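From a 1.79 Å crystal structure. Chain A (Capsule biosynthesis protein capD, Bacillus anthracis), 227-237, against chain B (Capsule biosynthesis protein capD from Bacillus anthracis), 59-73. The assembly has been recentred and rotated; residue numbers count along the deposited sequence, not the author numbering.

Chain A (227-237) NYMGYDVYTAP
Chain B (59-73) FMAPTVLKKDGETIG

The two stretches join edge to edge as antiparallel β-strands: 231-235 of chain A runs against 63-67 of chain B, with 156° between their N-to-C directions and a closest axial approach of 4.4 Å. The register pairs D232(A) with K66(B), V233(A) with L65(B) and Y234(A) with V64(B), at CA-CA separations of 5.2, 4.5 and 5.2 Å. Together the stretches bury 715 Å². Each strand belongs to a hairpin. In chain B a type II turn from K67(B) to E70(B) returns the chain as strand 70-73, and L65(B) and I72(B) exchange backbone hydrogen bonds in both directions, each N to the other's O at 2.8 Å.

Chain A enters extended at N227(A), which makes no contact with the chain B stretch, and at Y228(A) (phi/psi -159/124, chi1 t), whose ring edge meets L65(B), CD2 to CD2 of L65(B) 4.1 Å. A type I' turn from Y228(A) to Y231(A) follows, closed by reciprocal backbone hydrogen bonds, N of each of these two residues to O of the other at 2.9 Å. M229(A), a selenomethionine with chi1 to chi3 all m, takes phi/psi 54/37 and leads its side-chain end away; G230(A) takes 79/6, where positive phi favours glycine.

Y231(A) (-97/139) has the largest covered area, 111 Å². With chi1 m and chi2 94°, its ring lies between K67(B) on one face and L65(B) on the other. CE of K67(B) stands 3.4 Å from the centroid of the Y231(A) ring, 23° off the normal, a CH-pi contact; CD2 of Y231(A) reaches CB of L65(B) at 3.7 Å. Its length lets OH donate a very short 2.5 Å hydrogen bond to OE1 of E70(B), whose chi1 and chi2 are both t. A tyrosine thus serves both the apolar packing and the carboxylate.

D232(A) (-77/137, chi1 m) forms the first hydrogen-bonded pair: its N donates to O of K66(B) at 2.8 Å (144°), and N of K66(B) donates to O of D232(A) at 2.8 Å (165°). V233(A) (-121/126, chi1 t) points to the opposite sheet face, shared with L65(B). Its CG2 lies 3.8 Å from CD2 of L65(B), and its CG1 3.8 Å from CG2 of T63(B), so a compact branched residue suits this buried site.

Y234(A) (-112/128, chi1 m, chi2 92°) returns to the D232(A) face, beside V64(B) and K66(B). Its N to O of V64(B) and its O to N of V64(B) both measure 2.9 Å, at 168° and 169°. CE1 of Y234(A) comes 4.3 Å from CD of K66(B), whose chi1 to chi4 are m, t, p, t.

T235(A) (-145/-180, chi1 t) brings OG1 2.8 Å from OG1 of T63(B) and 3.3 Å from O of P62(B). OG1 of T63(B) (chi1 m) donates to O of A61(B) at 2.8 Å. A236(A) (-84/127) then points toward chain B, its CB 3.7 Å from CD of P62(B), a small apolar closure before P237(A) passes out of reach.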

# COMPACT_ATOMS: atom_id res chain seq x y z
N ASN A 227 -17.01 13.22 1.70
CA ASN A 227 -16.47 14.56 1.65
C ASN A 227 -15.69 14.82 2.95
O ASN A 227 -16.03 14.29 4.02
CB ASN A 227 -17.59 15.58 1.47
CG ASN A 227 -18.54 15.63 2.65
OD1 ASN A 227 -18.18 16.11 3.72
ND2 ASN A 227 -19.75 15.15 2.46
N TYR A 228 -14.64 15.63 2.84
CA TYR A 228 -13.85 16.00 4.00
C TYR A 228 -13.10 17.27 3.69
O TYR A 228 -12.38 17.34 2.71
CB TYR A 228 -12.91 14.85 4.37
CG TYR A 228 -11.73 15.22 5.20
CD1 TYR A 228 -11.86 15.59 6.53
CD2 TYR A 228 -10.44 15.17 4.65
CE1 TYR A 228 -10.72 15.94 7.30
CE2 TYR A 228 -9.32 15.50 5.40
CZ TYR A 228 -9.47 15.90 6.72
OH TYR A 228 -8.34 16.22 7.44
N MSE A 229 -13.30 18.29 4.52
CA MSE A 229 -12.63 19.59 4.36
C MSE A 229 -12.81 20.20 2.97
O MSE A 229 -11.90 20.83 2.42
CB MSE A 229 -11.14 19.46 4.71
CG MSE A 229 -10.89 19.23 6.18
SE MSE A 229 -11.23 20.86 7.22
CE MSE A 229 -9.65 21.88 6.72
N GLY A 230 -14.01 20.00 2.40
CA GLY A 230 -14.31 20.53 1.08
C GLY A 230 -13.74 19.73 -0.07
O GLY A 230 -13.86 20.14 -1.25
N TYR A 231 -13.15 18.58 0.24
CA TYR A 231 -12.68 17.63 -0.77
C TYR A 231 -13.72 16.56 -0.95
O TYR A 231 -14.29 16.08 0.03
CB TYR A 231 -11.42 16.92 -0.29
CG TYR A 231 -10.16 17.75 -0.26
CD1 TYR A 231 -9.77 18.39 0.92
CD2 TYR A 231 -9.32 17.83 -1.37
CE1 TYR A 231 -8.62 19.10 0.99
CE2 TYR A 231 -8.13 18.57 -1.31
CZ TYR A 231 -7.79 19.18 -0.11
OH TYR A 231 -6.64 19.92 0.01
N ASP A 232 -13.95 16.16 -2.19
CA ASP A 232 -14.59 14.84 -2.39
C ASP A 232 -13.49 13.80 -2.16
O ASP A 232 -12.35 13.99 -2.63
CB ASP A 232 -15.12 14.67 -3.80
CG ASP A 232 -16.21 15.64 -4.14
OD1 ASP A 232 -17.20 15.74 -3.39
OD2 ASP A 232 -16.07 16.27 -5.20
N VAL A 233 -13.81 12.74 -1.44
CA VAL A 233 -12.86 11.68 -1.10
C VAL A 233 -13.33 10.34 -1.65
O VAL A 233 -14.46 9.92 -1.38
CB VAL A 233 -12.64 11.59 0.44
CG1 VAL A 233 -11.68 10.48 0.80
CG2 VAL A 233 -12.10 12.92 0.98
N TYR A 234 -12.45 9.69 -2.41
CA TYR A 234 -12.67 8.35 -2.94
C TYR A 234 -11.68 7.44 -2.23
O TYR A 234 -10.48 7.77 -2.13
CB TYR A 234 -12.41 8.34 -4.45
CG TYR A 234 -13.26 9.36 -5.16
CD1 TYR A 234 -12.78 10.65 -5.40
CD2 TYR A 234 -14.57 9.04 -5.54
CE1 TYR A 234 -13.59 11.60 -6.05
CE2 TYR A 234 -15.38 9.98 -6.16
CZ TYR A 234 -14.89 11.25 -6.40
OH TYR A 234 -15.71 12.18 -7.02
N THR A 235 -12.18 6.35 -1.66
CA THR A 235 -11.30 5.46 -0.92
C THR A 235 -11.72 3.98 -1.07
O THR A 235 -12.66 3.64 -1.78
CB THR A 235 -11.12 5.95 0.55
OG1 THR A 235 -10.07 5.20 1.22
CG2 THR A 235 -12.43 5.90 1.31
N ALA A 236 -10.98 3.10 -0.42
CA ALA A 236 -11.06 1.68 -0.70
C ALA A 236 -12.21 1.07 0.08
O ALA A 236 -12.29 1.26 1.29
CB ALA A 236 -9.73 1.01 -0.32
N PRO A 237 -13.11 0.35 -0.60
CA PRO A 237 -14.26 -0.24 0.10
C PRO A 237 -13.96 -1.57 0.79
O PRO A 237 -12.89 -2.16 0.58
CB PRO A 237 -15.26 -0.46 -1.03
CG PRO A 237 -14.40 -0.80 -2.19
CD PRO A 237 -13.16 0.05 -2.05
N PHE B 59 -6.50 -3.18 6.62
CA PHE B 59 -6.52 -1.79 6.95
C PHE B 59 -5.97 -0.92 5.83
O PHE B 59 -5.97 0.27 5.94
CB PHE B 59 -5.77 -1.57 8.25
CG PHE B 59 -6.62 -1.73 9.47
CD1 PHE B 59 -7.40 -0.71 9.92
CD2 PHE B 59 -6.64 -2.91 10.15
CE1 PHE B 59 -8.17 -0.87 11.02
CE2 PHE B 59 -7.43 -3.06 11.25
CZ PHE B 59 -8.18 -2.05 11.68
N MSE B 60 -5.48 -1.53 4.77
CA MSE B 60 -5.04 -0.79 3.57
C MSE B 60 -6.14 0.13 3.07
O MSE B 60 -7.32 -0.25 3.05
CB MSE B 60 -4.63 -1.76 2.45
CG MSE B 60 -3.33 -2.54 2.72
SE MSE B 60 -2.84 -3.58 1.14
CE MSE B 60 -4.13 -5.06 1.25
N ALA B 61 -5.77 1.32 2.66
CA ALA B 61 -6.71 2.33 2.27
C ALA B 61 -6.22 3.34 1.22
O ALA B 61 -6.11 4.49 1.49
CB ALA B 61 -7.21 3.04 3.46
N PRO B 62 -5.96 2.89 0.01
CA PRO B 62 -5.58 3.81 -1.07
C PRO B 62 -6.72 4.82 -1.24
O PRO B 62 -7.89 4.44 -1.18
CB PRO B 62 -5.41 2.91 -2.29
CG PRO B 62 -6.18 1.62 -1.92
CD PRO B 62 -6.11 1.50 -0.46
N THR B 63 -6.36 6.09 -1.42
CA THR B 63 -7.28 7.20 -1.29
C THR B 63 -6.92 8.30 -2.31
O THR B 63 -5.75 8.49 -2.65
CB THR B 63 -7.27 7.73 0.19
OG1 THR B 63 -7.73 6.69 1.07
CG2 THR B 63 -8.18 9.00 0.41
N VAL B 64 -7.96 8.99 -2.80
CA VAL B 64 -7.80 10.17 -3.65
C VAL B 64 -8.75 11.23 -3.07
O VAL B 64 -9.86 10.91 -2.66
CB VAL B 64 -8.17 9.85 -5.16
CG1 VAL B 64 -8.34 11.11 -5.97
CG2 VAL B 64 -7.09 8.92 -5.78
N LEU B 65 -8.26 12.46 -3.00
CA LEU B 65 -9.03 13.63 -2.58
C LEU B 65 -9.06 14.63 -3.71
O LEU B 65 -8.02 14.93 -4.29
CB LEU B 65 -8.34 14.29 -1.40
CG LEU B 65 -8.34 13.47 -0.11
CD1 LEU B 65 -7.08 12.66 0.04
CD2 LEU B 65 -8.54 14.38 1.11
N LYS B 66 -10.23 15.18 -4.04
CA LYS B 66 -10.32 16.17 -5.11
C LYS B 66 -11.23 17.33 -4.74
O LYS B 66 -12.33 17.14 -4.20
CB LYS B 66 -10.84 15.55 -6.42
CG LYS B 66 -10.01 14.41 -6.98
CD LYS B 66 -10.59 13.80 -8.24
CE LYS B 66 -10.44 14.69 -9.47
NZ LYS B 66 -10.82 13.98 -10.75
N LYS B 67 -10.74 18.52 -5.06
CA LYS B 67 -11.46 19.80 -4.97
C LYS B 67 -11.22 20.54 -6.24
O LYS B 67 -10.26 20.24 -6.94
CB LYS B 67 -10.81 20.67 -3.93
CG LYS B 67 -11.53 20.71 -2.65
CD LYS B 67 -10.87 21.69 -1.72
CE LYS B 67 -9.38 21.51 -1.68
NZ LYS B 67 -8.63 22.50 -2.50
N ASP B 68 -12.02 21.57 -6.49
CA ASP B 68 -11.65 22.49 -7.54
C ASP B 68 -10.23 22.98 -7.23
O ASP B 68 -9.94 23.42 -6.12
CB ASP B 68 -12.62 23.69 -7.61
CG ASP B 68 -14.04 23.29 -8.02
OD1 ASP B 68 -14.30 22.09 -8.33
OD2 ASP B 68 -14.93 24.18 -8.03
N GLY B 69 -9.34 22.90 -8.20
CA GLY B 69 -8.01 23.43 -7.96
C GLY B 69 -6.98 22.46 -7.38
O GLY B 69 -5.80 22.76 -7.41
N GLU B 70 -7.39 21.30 -6.86
CA GLU B 70 -6.40 20.38 -6.27
C GLU B 70 -6.80 18.90 -6.31
O GLU B 70 -7.93 18.54 -6.00
CB GLU B 70 -6.08 20.76 -4.83
CG GLU B 70 -4.85 20.02 -4.29
CD GLU B 70 -4.45 20.41 -2.88
OE1 GLU B 70 -5.10 19.98 -1.92
OE2 GLU B 70 -3.47 21.15 -2.73
N THR B 71 -5.84 18.05 -6.67
CA THR B 71 -6.04 16.59 -6.62
C THR B 71 -4.93 15.97 -5.83
O THR B 71 -3.80 16.33 -6.01
CB THR B 71 -6.13 16.01 -8.04
OG1 THR B 71 -7.34 16.53 -8.64
CG2 THR B 71 -6.15 14.46 -8.04
N ILE B 72 -5.28 15.10 -4.89
CA ILE B 72 -4.31 14.39 -4.06
C ILE B 72 -4.53 12.89 -4.16
O ILE B 72 -5.63 12.41 -4.01
CB ILE B 72 -4.40 14.76 -2.56
CG1 ILE B 72 -4.22 16.25 -2.33
CG2 ILE B 72 -3.34 14.01 -1.75
CD1 ILE B 72 -4.62 16.63 -0.88
N GLY B 73 -3.44 12.15 -4.42
CA GLY B 73 -3.44 10.67 -4.31
C GLY B 73 -2.49 10.30 -3.18
O GLY B 73 -1.41 10.85 -3.08